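Local coordinates for protein CdnC (Chryseobacterium gregarium DSM 19109, PDB 7MGV) that installs omega-ester macrocycles in a ribosomally made precursor peptide, acting as an ATP-grasp ligase of graspetide biosynthesis, at residues D37-Y42 with K335-L340; P163-T168 with P223-K228; V185-T190 with V203-V208. All blocks are in the same frame, centred on the assembly; numbering follows the deposited sequence.

Contact 1: residues D37-Y42 with K335-L340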
loop_
_atom_site.group_PDB
_atom_site.type_symbol
_atom_site.label_atom_id
_atom_site.label_comp_id
_atom_site.label_asym_id
_atom_site.label_seq_id
_atom_site.Cartn_x
_atom_site.Cartn_y
_atom_site.Cartn_z
ATOM N N ASP A 37 -5.968 5.408 -26.046
ATOM C CA ASP A 37 -6.439 5.140 -27.402
ATOM C C ASP A 37 -5.303 4.681 -28.308
ATOM O O ASP A 37 -5.431 3.681 -29.026
ATOM C CB ASP A 37 -7.120 6.384 -27.974
ATOM C CG ASP A 37 -8.631 6.276 -27.965
ATOM O OD1 ASP A 37 -9.150 5.218 -27.555
ATOM O OD2 ASP A 37 -9.302 7.252 -28.364
ATOM N N LYS A 38 -4.177 5.398 -28.291
ATOM C CA LYS A 38 -3.065 5.023 -29.158
ATOM C C LYS A 38 -2.414 3.728 -28.690
ATOM O O LYS A 38 -1.982 2.909 -29.513
ATOM C CB LYS A 38 -2.042 6.156 -29.223
ATOM C CG LYS A 38 -1.776 6.663 -30.634
ATOM C CD LYS A 38 -3.028 7.277 -31.244
ATOM C CE LYS A 38 -2.778 7.771 -32.662
ATOM N NZ LYS A 38 -2.701 6.656 -33.648
ATOM N N VAL A 39 -2.344 3.518 -27.372
ATOM C CA VAL A 39 -1.834 2.254 -26.848
ATOM C C VAL A 39 -2.711 1.098 -27.310
ATOM O O VAL A 39 -2.212 0.045 -27.720
ATOM C CB VAL A 39 -1.729 2.311 -25.312
ATOM C CG1 VAL A 39 -1.385 0.941 -24.748
ATOM C CG2 VAL A 39 -0.691 3.337 -24.886
ATOM N N THR A 40 -4.033 1.284 -27.271
ATOM C CA THR A 40 -4.952 0.243 -27.722
ATOM C C THR A 40 -4.814 -0.005 -29.219
ATOM O O THR A 40 -4.872 -1.153 -29.668
ATOM C CB THR A 40 -6.390 0.631 -27.368
ATOM O OG1 THR A 40 -6.535 0.693 -25.943
ATOM C CG2 THR A 40 -7.378 -0.384 -27.926
ATOM N N GLU A 41 -4.626 1.058 -30.004
ATOM C CA GLU A 41 -4.420 0.891 -31.441
ATOM C C GLU A 41 -3.162 0.075 -31.724
ATOM O O GLU A 41 -3.170 -0.844 -32.557
ATOM C CB GLU A 41 -4.338 2.259 -32.120
ATOM C CG GLU A 41 -3.546 2.259 -33.420
ATOM C CD GLU A 41 -3.379 3.646 -34.008
ATOM O OE1 GLU A 41 -4.102 4.569 -33.580
ATOM O OE2 GLU A 41 -2.519 3.813 -34.898
ATOM N N TYR A 42 -2.068 0.398 -31.033
ATOM C CA TYR A 42 -0.821 -0.319 -31.269
ATOM C C TYR A 42 -0.886 -1.749 -30.744
ATOM O O TYR A 42 -0.232 -2.641 -31.300
ATOM C CB TYR A 42 0.346 0.442 -30.646
ATOM C CG TYR A 42 0.798 1.625 -31.470
ATOM C CD1 TYR A 42 0.878 1.539 -32.854
ATOM C CD2 TYR A 42 1.144 2.827 -30.868
ATOM C CE1 TYR A 42 1.291 2.618 -33.614
ATOM C CE2 TYR A 42 1.558 3.911 -31.619
ATOM C CZ TYR A 42 1.629 3.799 -32.991
ATOM O OH TYR A 42 2.041 4.875 -33.744
ATOM N N LYS A 335 3.621 3.304 -28.372
ATOM C CA LYS A 335 4.119 2.100 -29.027
ATOM C C LYS A 335 5.006 1.294 -28.087
ATOM O O LYS A 335 4.956 0.060 -28.074
ATOM C CB LYS A 335 4.884 2.473 -30.296
ATOM C CG LYS A 335 5.512 1.293 -31.018
ATOM C CD LYS A 335 4.744 0.951 -32.284
ATOM C CE LYS A 335 5.210 -0.369 -32.875
ATOM N NZ LYS A 335 4.918 -1.510 -31.966
ATOM N N SER A 336 5.832 1.974 -27.292
ATOM C CA SER A 336 6.656 1.273 -26.314
ATOM C C SER A 336 5.790 0.510 -25.322
ATOM O O SER A 336 6.029 -0.677 -25.058
ATOM C CB SER A 336 7.571 2.270 -25.594
ATOM O OG SER A 336 8.710 2.562 -26.377
ATOM N N ILE A 337 4.769 1.179 -24.781
ATOM C CA ILE A 337 3.890 0.534 -23.807
ATOM C C ILE A 337 3.155 -0.643 -24.435
ATOM O O ILE A 337 3.000 -1.701 -23.811
ATOM C CB ILE A 337 2.912 1.562 -23.212
ATOM C CG1 ILE A 337 3.686 2.619 -22.421
ATOM C CG2 ILE A 337 1.885 0.883 -22.312
ATOM C CD1 ILE A 337 2.866 3.801 -21.996
ATOM N N ALA A 338 2.702 -0.489 -25.680
ATOM C CA ALA A 338 1.996 -1.575 -26.352
ATOM C C ALA A 338 2.911 -2.775 -26.574
ATOM O O ALA A 338 2.528 -3.920 -26.306
ATOM C CB ALA A 338 1.423 -1.083 -27.679
ATOM N N ASP A 339 4.127 -2.530 -27.069
ATOM C CA ASP A 339 5.079 -3.619 -27.266
ATOM C C ASP A 339 5.410 -4.305 -25.948
ATOM O O ASP A 339 5.590 -5.528 -25.902
ATOM C CB ASP A 339 6.351 -3.092 -27.929
ATOM C CG ASP A 339 6.132 -2.684 -29.371
ATOM O OD1 ASP A 339 5.028 -2.928 -29.902
ATOM O OD2 ASP A 339 7.066 -2.118 -29.976
ATOM N N LEU A 340 5.493 -3.533 -24.862
ATOM C CA LEU A 340 5.782 -4.123 -23.561
ATOM C C LEU A 340 4.624 -4.985 -23.075
ATOM O O LEU A 340 4.840 -6.065 -22.514
ATOM C CB LEU A 340 6.095 -3.024 -22.546
ATOM C CG LEU A 340 6.563 -3.478 -21.162
ATOM C CD1 LEU A 340 8.037 -3.857 -21.181
ATOM C CD2 LEU A 340 6.298 -2.397 -20.127
#
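The phenol ring of Tyr42 lies with one face against Lys335, a good illustration of how a lysine can serve helix packing through its methylenes. Lys335 CD sits 3.9 Å above the ring plane, over the centre, as a CH-pi contact, and Lys335 CB lies nearer the CD2 side of the ring, where the backbone Lys335 N comes to 3.5 Å from Tyr42 CD2. The ring and the lysine chain cross at about a right angle. At the far end, the hydroxyl of Tyr42 is hydrogen-bonded to the carbonyl of Glu330, just before helix 332-341, which probably helps to hold the ring's orientation.

Lys335 reaches the ring because its CG is anti to the backbone N (chi1 177°) and the chain then bends at chi2, laying CD over the face. A second bend carries the ammonium back to its own helix, where Lys335 NZ forms a salt bridge of 2.5 Å with Asp339 OD1. That oxygen also accepts a bond from Asn46, tying the charge pair to the opposite helix. A serine in place of Tyr42 would strip the aromatic cover from the Lys335 methylenes, and its short hydroxyl would probably fail to reach Glu330.

Beyond the ring, packing is apolar. Tyr42 CB meets Ala338 CB at 3.5 Å, and the small alanine is consistent with the close approach of Val39 CA and Ala338 CA, 5.4 Å. Val39 CG1 touches Ile337 CG2 at 4.1 Å, with Phe321 against both. The axes of segments 37-42 and 335-340 approach to 8.2 Å and cross at -48°. Helix 35-46 is the connection of a beta-alpha-beta crossover between the parallel strands 22-28 and 48-54 of the MvdD-type pre-ATP-grasp domain, and helix 332-341 packs against it.

Contact 2: residues P163-T168 with P223-K228. With ADP (adenosine-5'-diphosphate), chain F.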
loop_
_atom_site.group_PDB
_atom_site.type_symbol
_atom_site.label_atom_id
_atom_site.label_comp_id
_atom_site.label_asym_id
_atom_site.label_seq_id
_atom_site.Cartn_x
_atom_site.Cartn_y
_atom_site.Cartn_z
ATOM N N PRO A 163 19.164 16.681 -3.971
ATOM C CA PRO A 163 19.325 17.896 -3.170
ATOM C C PRO A 163 19.416 17.563 -1.692
ATOM O O PRO A 163 18.938 16.522 -1.234
ATOM C CB PRO A 163 18.056 18.705 -3.473
ATOM C CG PRO A 163 17.422 18.040 -4.653
ATOM C CD PRO A 163 17.833 16.610 -4.597
ATOM N N ALA A 164 20.063 18.453 -0.944
ATOM C CA ALA A 164 19.977 18.381 0.506
ATOM C C ALA A 164 18.512 18.383 0.918
ATOM O O ALA A 164 17.708 19.157 0.396
ATOM C CB ALA A 164 20.721 19.555 1.148
ATOM N N THR A 165 18.160 17.495 1.846
ATOM C CA THR A 165 16.761 17.249 2.160
ATOM C C THR A 165 16.589 17.089 3.663
ATOM O O THR A 165 17.450 16.523 4.343
ATOM C CB THR A 165 16.241 16.001 1.431
ATOM O OG1 THR A 165 16.519 16.117 0.032
ATOM C CG2 THR A 165 14.738 15.845 1.620
ATOM N N CYS A 166 15.470 17.600 4.178
ATOM C CA CYS A 166 15.099 17.445 5.582
ATOM C C CYS A 166 13.587 17.269 5.644
ATOM O O CYS A 166 12.843 18.233 5.453
ATOM C CB CYS A 166 15.547 18.647 6.422
ATOM S SG CYS A 166 15.099 18.538 8.179
ATOM N N VAL A 167 13.131 16.043 5.880
ATOM C CA VAL A 167 11.716 15.776 6.113
ATOM C C VAL A 167 11.488 15.793 7.617
ATOM O O VAL A 167 12.049 14.965 8.344
ATOM C CB VAL A 167 11.294 14.432 5.504
ATOM C CG1 VAL A 167 9.794 14.237 5.645
ATOM C CG2 VAL A 167 11.713 14.351 4.040
ATOM N N THR A 168 10.677 16.734 8.095
ATOM C CA THR A 168 10.640 16.904 9.542
ATOM C C THR A 168 9.335 17.535 10.004
ATOM O O THR A 168 8.617 18.184 9.236
ATOM C CB THR A 168 11.827 17.743 10.031
ATOM O OG1 THR A 168 11.901 17.674 11.459
ATOM C CG2 THR A 168 11.674 19.198 9.603
ATOM N N PRO A 223 4.252 17.470 9.330
ATOM C CA PRO A 223 5.611 17.623 8.798
ATOM C C PRO A 223 5.617 18.268 7.421
ATOM O O PRO A 223 4.587 18.471 6.776
ATOM C CB PRO A 223 6.129 16.185 8.738
ATOM C CG PRO A 223 4.903 15.373 8.538
ATOM C CD PRO A 223 3.817 16.065 9.321
ATOM N N MET A 224 6.829 18.589 6.974
ATOM C CA MET A 224 7.062 19.161 5.657
ATOM C C MET A 224 8.422 18.680 5.170
ATOM O O MET A 224 9.281 18.283 5.968
ATOM C CB MET A 224 6.992 20.696 5.694
ATOM C CG MET A 224 7.054 21.368 4.330
ATOM S SD MET A 224 5.443 21.496 3.536
ATOM C CE MET A 224 5.214 23.267 3.555
ATOM N N GLN A 225 8.611 18.707 3.845
ATOM C CA GLN A 225 9.843 18.272 3.204
ATOM C C GLN A 225 10.583 19.511 2.714
ATOM O O GLN A 225 10.142 20.168 1.766
ATOM C CB GLN A 225 9.525 17.318 2.056
ATOM C CG GLN A 225 10.726 16.755 1.325
ATOM C CD GLN A 225 10.326 15.720 0.289
ATOM O OE1 GLN A 225 9.145 15.410 0.130
ATOM N NE2 GLN A 225 11.310 15.180 -0.420
ATOM N N PHE A 226 11.692 19.841 3.366
ATOM C CA PHE A 226 12.533 20.961 2.979
ATOM C C PHE A 226 13.679 20.470 2.108
ATOM O O PHE A 226 14.208 19.374 2.306
ATOM C CB PHE A 226 13.088 21.677 4.213
ATOM C CG PHE A 226 12.029 22.275 5.090
ATOM C CD1 PHE A 226 11.402 21.510 6.060
ATOM C CD2 PHE A 226 11.658 23.601 4.944
ATOM C CE1 PHE A 226 10.426 22.056 6.868
ATOM C CE2 PHE A 226 10.681 24.153 5.752
ATOM C CZ PHE A 226 10.066 23.379 6.714
ATOM N N GLN A 227 14.064 21.293 1.138
ATOM C CA GLN A 227 15.115 20.907 0.210
ATOM C C GLN A 227 15.913 22.132 -0.201
ATOM O O GLN A 227 15.355 23.218 -0.369
ATOM C CB GLN A 227 14.542 20.225 -1.036
ATOM C CG GLN A 227 14.677 18.717 -1.034
ATOM C CD GLN A 227 14.221 18.097 -2.336
ATOM O OE1 GLN A 227 13.711 18.787 -3.220
ATOM N NE2 GLN A 227 14.401 16.789 -2.463
ATOM N N LYS A 228 17.220 21.949 -0.362
ATOM C CA LYS A 228 18.042 22.991 -0.962
ATOM C C LYS A 228 17.515 23.312 -2.353
ATOM O O LYS A 228 17.238 22.409 -3.148
ATOM C CB LYS A 228 19.501 22.543 -1.034
ATOM C CG LYS A 228 20.403 23.486 -1.817
ATOM C CD LYS A 228 21.380 24.210 -0.903
ATOM C CE LYS A 228 22.164 25.271 -1.659
ATOM N NZ LYS A 228 21.282 26.376 -2.125
HETATM P PB ADP F . 3.583 21.251 -10.587
HETATM O O1B ADP F . 4.512 20.093 -10.309
HETATM O O2B ADP F . 2.119 20.915 -10.447
HETATM O O3B ADP F . 3.943 22.053 -11.816
HETATM P PA ADP F . 4.528 21.706 -8.011
HETATM O O1A ADP F . 3.950 20.350 -7.680
HETATM O O2A ADP F . 4.546 22.813 -6.984
HETATM O O3A ADP F . 3.879 22.264 -9.373
HETATM O "O5'" ADP F . 6.027 21.479 -8.536
HETATM C "C5'" ADP F . 7.140 21.578 -7.662
HETATM C "C4'" ADP F . 8.204 22.382 -8.392
HETATM O "O4'" ADP F . 9.273 22.692 -7.500
HETATM C "C3'" ADP F . 8.783 21.620 -9.573
HETATM O "O3'" ADP F . 8.495 22.320 -10.787
HETATM C "C2'" ADP F . 10.279 21.591 -9.346
HETATM O "O2'" ADP F . 10.964 22.074 -10.504
HETATM C "C1'" ADP F . 10.523 22.508 -8.159
HETATM N N9 ADP F . 11.479 21.881 -7.222
HETATM C C8 ADP F . 11.299 20.719 -6.565
HETATM N N7 ADP F . 12.372 20.430 -5.787
HETATM C C5 ADP F . 13.264 21.426 -5.948
HETATM C C6 ADP F . 14.608 21.751 -5.421
HETATM N N6 ADP F . 15.231 20.928 -4.543
HETATM N N1 ADP F . 15.189 22.895 -5.849
HETATM C C2 ADP F . 14.581 23.722 -6.721
HETATM N N3 ADP F . 13.363 23.492 -7.239
HETATM C C4 ADP F . 12.671 22.379 -6.897
#
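As a non-hydrogen-bonded pair of two antiparallel strands, Gln227 and Thr165 lie side by side, pointing the same way, and the glutamine can be followed outward as a chain of contacts ending at a nucleotide. Its CB lies 3.6 Å from Ala164 O and touches ADP N6 as well. The next carbon, Gln227 CG, packs 3.4 Å from Thr165 OG1, and beyond it the chain is extended, which carries the amide out to the adenine with its oxygen and nitrogen in different surroundings. Gln227 OE1 accepts a nearly straight bond from ADP N6 (2.9 Å, 163°) and a second from the ammonium of Lys187. Gln227 NE2 makes a weak bond of 3.3 Å to Thr165 OG1 and brushes Pro163 CG.

Thr165 OG1 in turn donates to Pro163 O, two residues back in its own segment, at 2.8 Å. It can do both because OG1 stands anti to the carbonyl carbon (chi1 -53°), while CG2 rests against Phe226 O and Gln227 CG. The adenine amine has one further acceptor, Lys228 O, 2.9 Å from ADP N6, while Pro163 CG lies 3.6 Å from the same nitrogen. Two acceptors and a proline thus frame the exocyclic amine, consistent with recognition of adenine.

On the other side of the sheet, Phe226 turns its ring edge to the carbonyl oxygen of Cys166, nearly in plane, and receives Met224 CG over one face; Ala174 and Ile178 of helix 171-181 pack against this ring. Paired bonds join Cys166 and Phe226, with Phe226 N 2.9 Å from Cys166 O, and another pair joins Thr168 and Met224. Strand 165-168 also pairs with a strand of the second subunit, so this is an antiparallel sheet continued across a dimer interface, with the adenine pocket of an ATP-grasp ligase at one end.

Contact 3: residues V185-T190 with V203-V208. With ADP (adenosine-5'-diphosphate), chain F.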
loop_
_atom_site.group_PDB
_atom_site.type_symbol
_atom_site.label_atom_id
_atom_site.label_comp_id
_atom_site.label_asym_id
_atom_site.label_seq_id
_atom_site.Cartn_x
_atom_site.Cartn_y
_atom_site.Cartn_z
ATOM N N VAL A 185 13.492 25.393 -0.494
ATOM C CA VAL A 185 12.091 25.263 -0.861
ATOM C C VAL A 185 11.446 24.285 0.108
ATOM O O VAL A 185 12.112 23.421 0.698
ATOM C CB VAL A 185 11.919 24.798 -2.323
ATOM C CG1 VAL A 185 12.684 25.718 -3.264
ATOM C CG2 VAL A 185 12.382 23.359 -2.487
ATOM N N ALA A 186 10.139 24.431 0.291
ATOM C CA ALA A 186 9.363 23.548 1.147
ATOM C C ALA A 186 8.218 22.968 0.334
ATOM O O ALA A 186 7.473 23.713 -0.312
ATOM C CB ALA A 186 8.829 24.287 2.374
ATOM N N LYS A 187 8.083 21.647 0.360
ATOM C CA LYS A 187 7.005 20.986 -0.353
ATOM C C LYS A 187 6.363 19.934 0.538
ATOM O O LYS A 187 6.983 19.404 1.467
ATOM C CB LYS A 187 7.496 20.353 -1.668
ATOM C CG LYS A 187 8.751 19.506 -1.546
ATOM C CD LYS A 187 9.313 19.170 -2.923
ATOM C CE LYS A 187 10.502 18.224 -2.829
ATOM N NZ LYS A 187 11.287 18.183 -4.095
ATOM N N MET A 188 5.092 19.669 0.264
ATOM C CA MET A 188 4.414 18.532 0.859
ATOM C C MET A 188 4.640 17.294 0.006
ATOM O O MET A 188 4.871 17.381 -1.203
ATOM C CB MET A 188 2.913 18.797 0.995
ATOM C CG MET A 188 2.524 20.239 1.275
ATOM S SD MET A 188 0.750 20.507 1.048
ATOM C CE MET A 188 0.074 19.481 2.344
ATOM N N GLN A 189 4.584 16.131 0.650
ATOM C CA GLN A 189 4.565 14.882 -0.095
ATOM C C GLN A 189 3.199 14.617 -0.716
ATOM O O GLN A 189 3.098 13.813 -1.650
ATOM C CB GLN A 189 4.976 13.722 0.816
ATOM C CG GLN A 189 6.312 13.944 1.521
ATOM C CD GLN A 189 6.802 12.718 2.270
ATOM O OE1 GLN A 189 6.304 11.611 2.067
ATOM N NE2 GLN A 189 7.786 12.912 3.139
ATOM N N THR A 190 2.154 15.275 -0.213
ATOM C CA THR A 190 0.803 15.213 -0.760
ATOM C C THR A 190 0.241 16.626 -0.778
ATOM O O THR A 190 0.291 17.319 0.241
ATOM C CB THR A 190 -0.109 14.303 0.076
ATOM O OG1 THR A 190 -0.460 14.970 1.295
ATOM C CG2 THR A 190 0.580 12.982 0.408
ATOM N N VAL A 203 -1.528 24.855 -2.773
ATOM C CA VAL A 203 -0.208 24.898 -2.159
ATOM C C VAL A 203 0.828 24.568 -3.225
ATOM O O VAL A 203 0.714 23.553 -3.922
ATOM C CB VAL A 203 -0.119 23.920 -0.977
ATOM C CG1 VAL A 203 1.332 23.521 -0.723
ATOM C CG2 VAL A 203 -0.731 24.539 0.269
ATOM N N PHE A 204 1.831 25.428 -3.359
ATOM C CA PHE A 204 2.909 25.236 -4.315
ATOM C C PHE A 204 4.236 25.120 -3.580
ATOM O O PHE A 204 4.400 25.643 -2.474
ATOM C CB PHE A 204 2.988 26.393 -5.319
ATOM C CG PHE A 204 1.805 26.490 -6.234
ATOM C CD1 PHE A 204 1.734 25.714 -7.380
ATOM C CD2 PHE A 204 0.768 27.363 -5.957
ATOM C CE1 PHE A 204 0.647 25.804 -8.228
ATOM C CE2 PHE A 204 -0.322 27.458 -6.801
ATOM C CZ PHE A 204 -0.382 26.677 -7.938
ATOM N N THR A 205 5.182 24.424 -4.204
ATOM C CA THR A 205 6.555 24.452 -3.725
ATOM C C THR A 205 7.090 25.874 -3.820
ATOM O O THR A 205 7.081 26.479 -4.895
ATOM C CB THR A 205 7.422 23.494 -4.541
ATOM O OG1 THR A 205 6.874 22.171 -4.462
ATOM C CG2 THR A 205 8.849 23.481 -4.012
ATOM N N ASN A 206 7.538 26.414 -2.690
ATOM C CA ASN A 206 7.993 27.794 -2.646
ATOM C C ASN A 206 9.158 27.904 -1.676
ATOM O O ASN A 206 9.321 27.078 -0.772
ATOM C CB ASN A 206 6.862 28.747 -2.238
ATOM C CG ASN A 206 7.051 30.145 -2.793
ATOM O OD1 ASN A 206 7.900 30.373 -3.654
ATOM N ND2 ASN A 206 6.254 31.089 -2.305
ATOM N N VAL A 207 9.971 28.942 -1.876
ATOM C CA VAL A 207 11.141 29.140 -1.033
ATOM C C VAL A 207 10.711 29.584 0.359
ATOM O O VAL A 207 9.685 30.253 0.542
ATOM C CB VAL A 207 12.102 30.162 -1.668
ATOM C CG1 VAL A 207 12.708 29.596 -2.940
ATOM C CG2 VAL A 207 11.378 31.472 -1.950
ATOM N N VAL A 208 11.501 29.200 1.355
ATOM C CA VAL A 208 11.282 29.618 2.734
ATOM C C VAL A 208 11.989 30.956 2.926
ATOM O O VAL A 208 13.223 31.019 2.945
ATOM C CB VAL A 208 11.793 28.570 3.731
ATOM C CG1 VAL A 208 11.696 29.096 5.153
ATOM C CG2 VAL A 208 11.019 27.271 3.583
HETATM P PB ADP F . 3.583 21.251 -10.587
HETATM O O1B ADP F . 4.512 20.093 -10.309
HETATM O O2B ADP F . 2.119 20.915 -10.447
HETATM O O3B ADP F . 3.943 22.053 -11.816
HETATM P PA ADP F . 4.528 21.706 -8.011
HETATM O O1A ADP F . 3.950 20.350 -7.680
HETATM O O2A ADP F . 4.546 22.813 -6.984
HETATM O O3A ADP F . 3.879 22.264 -9.373
HETATM O "O5'" ADP F . 6.027 21.479 -8.536
HETATM C "C5'" ADP F . 7.140 21.578 -7.662
HETATM C "C4'" ADP F . 8.204 22.382 -8.392
HETATM O "O4'" ADP F . 9.273 22.692 -7.500
HETATM C "C3'" ADP F . 8.783 21.620 -9.573
HETATM O "O3'" ADP F . 8.495 22.320 -10.787
HETATM C "C2'" ADP F . 10.279 21.591 -9.346
HETATM O "O2'" ADP F . 10.964 22.074 -10.504
HETATM C "C1'" ADP F . 10.523 22.508 -8.159
HETATM N N9 ADP F . 11.479 21.881 -7.222
HETATM C C8 ADP F . 11.299 20.719 -6.565
HETATM N N7 ADP F . 12.372 20.430 -5.787
HETATM C C5 ADP F . 13.264 21.426 -5.948
HETATM C C6 ADP F . 14.608 21.751 -5.421
HETATM N N6 ADP F . 15.231 20.928 -4.543
HETATM N N1 ADP F . 15.189 22.895 -5.849
HETATM C C2 ADP F . 14.581 23.722 -6.721
HETATM N N3 ADP F . 13.363 23.492 -7.239
HETATM C C4 ADP F . 12.671 22.379 -6.897
#
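The carbonyl oxygen of Asn206 takes one hydrogen bond from the opposing strand, with Ala186 N 3.0 Å from Asn206 O, and a weaker CA-H...O contact from Val185. This short antiparallel pairing shows how a sheet can position nucleotide-binding groups next to the bridged pair, Lys187 after Ala186 and Thr205 before Asn206.

Lys187 and Thr205 lie side by side, with Lys187 CB 3.4 Å from Thr205 OG1. Although Lys187 CG takes the crowded position between backbone N and carbonyl carbon (chi1 49°), the chain runs straight from there, carrying Lys187 NZ to 3.0 Å from ADP N7; Gln227 is its other partner. Thr205 works farther along the nucleotide, at the ribose and alpha-phosphate: its backbone N points almost directly at ADP O2A (3.3 Å, 173°), with a weak bond from its hydroxyl to the same oxygen. Thr205 CG2 rests 3.7 Å from Val185 CB and also touches the ribose ring oxygen, ADP O4'.

Around these, Val185 CG1 meets Val207 CG1 and Ala186 CB meets Val208 CG2. The side chains of Met188 and Val203 cross at about a right angle, Met188 SD lying 3.5 Å from Val203 CG1.

Strand 184-187 runs between 224-228 and 199-207; Val203 pairs with a strand of the bound peptide, and Glu119 of the second subunit packs on Met188.

Contacts 2 and 3 are nested along the chain inside the long loop closed by contact 1, with contact 3 innermost. Their centres are about 9 Å apart in one antiparallel sheet, where strand 224-228 of contact 2 pairs with 165-168 on one side and with 184-187 of contact 3 on the other, and both contacts touch ADP. Contact 1 lies on the opposite side of the chain's centre, about 38 Å from contact 2 and 35 Å from contact 3, centre to centre. The worked example thus separates a helix pair that joins distant parts of the sequence from the sheet that holds the nucleotide.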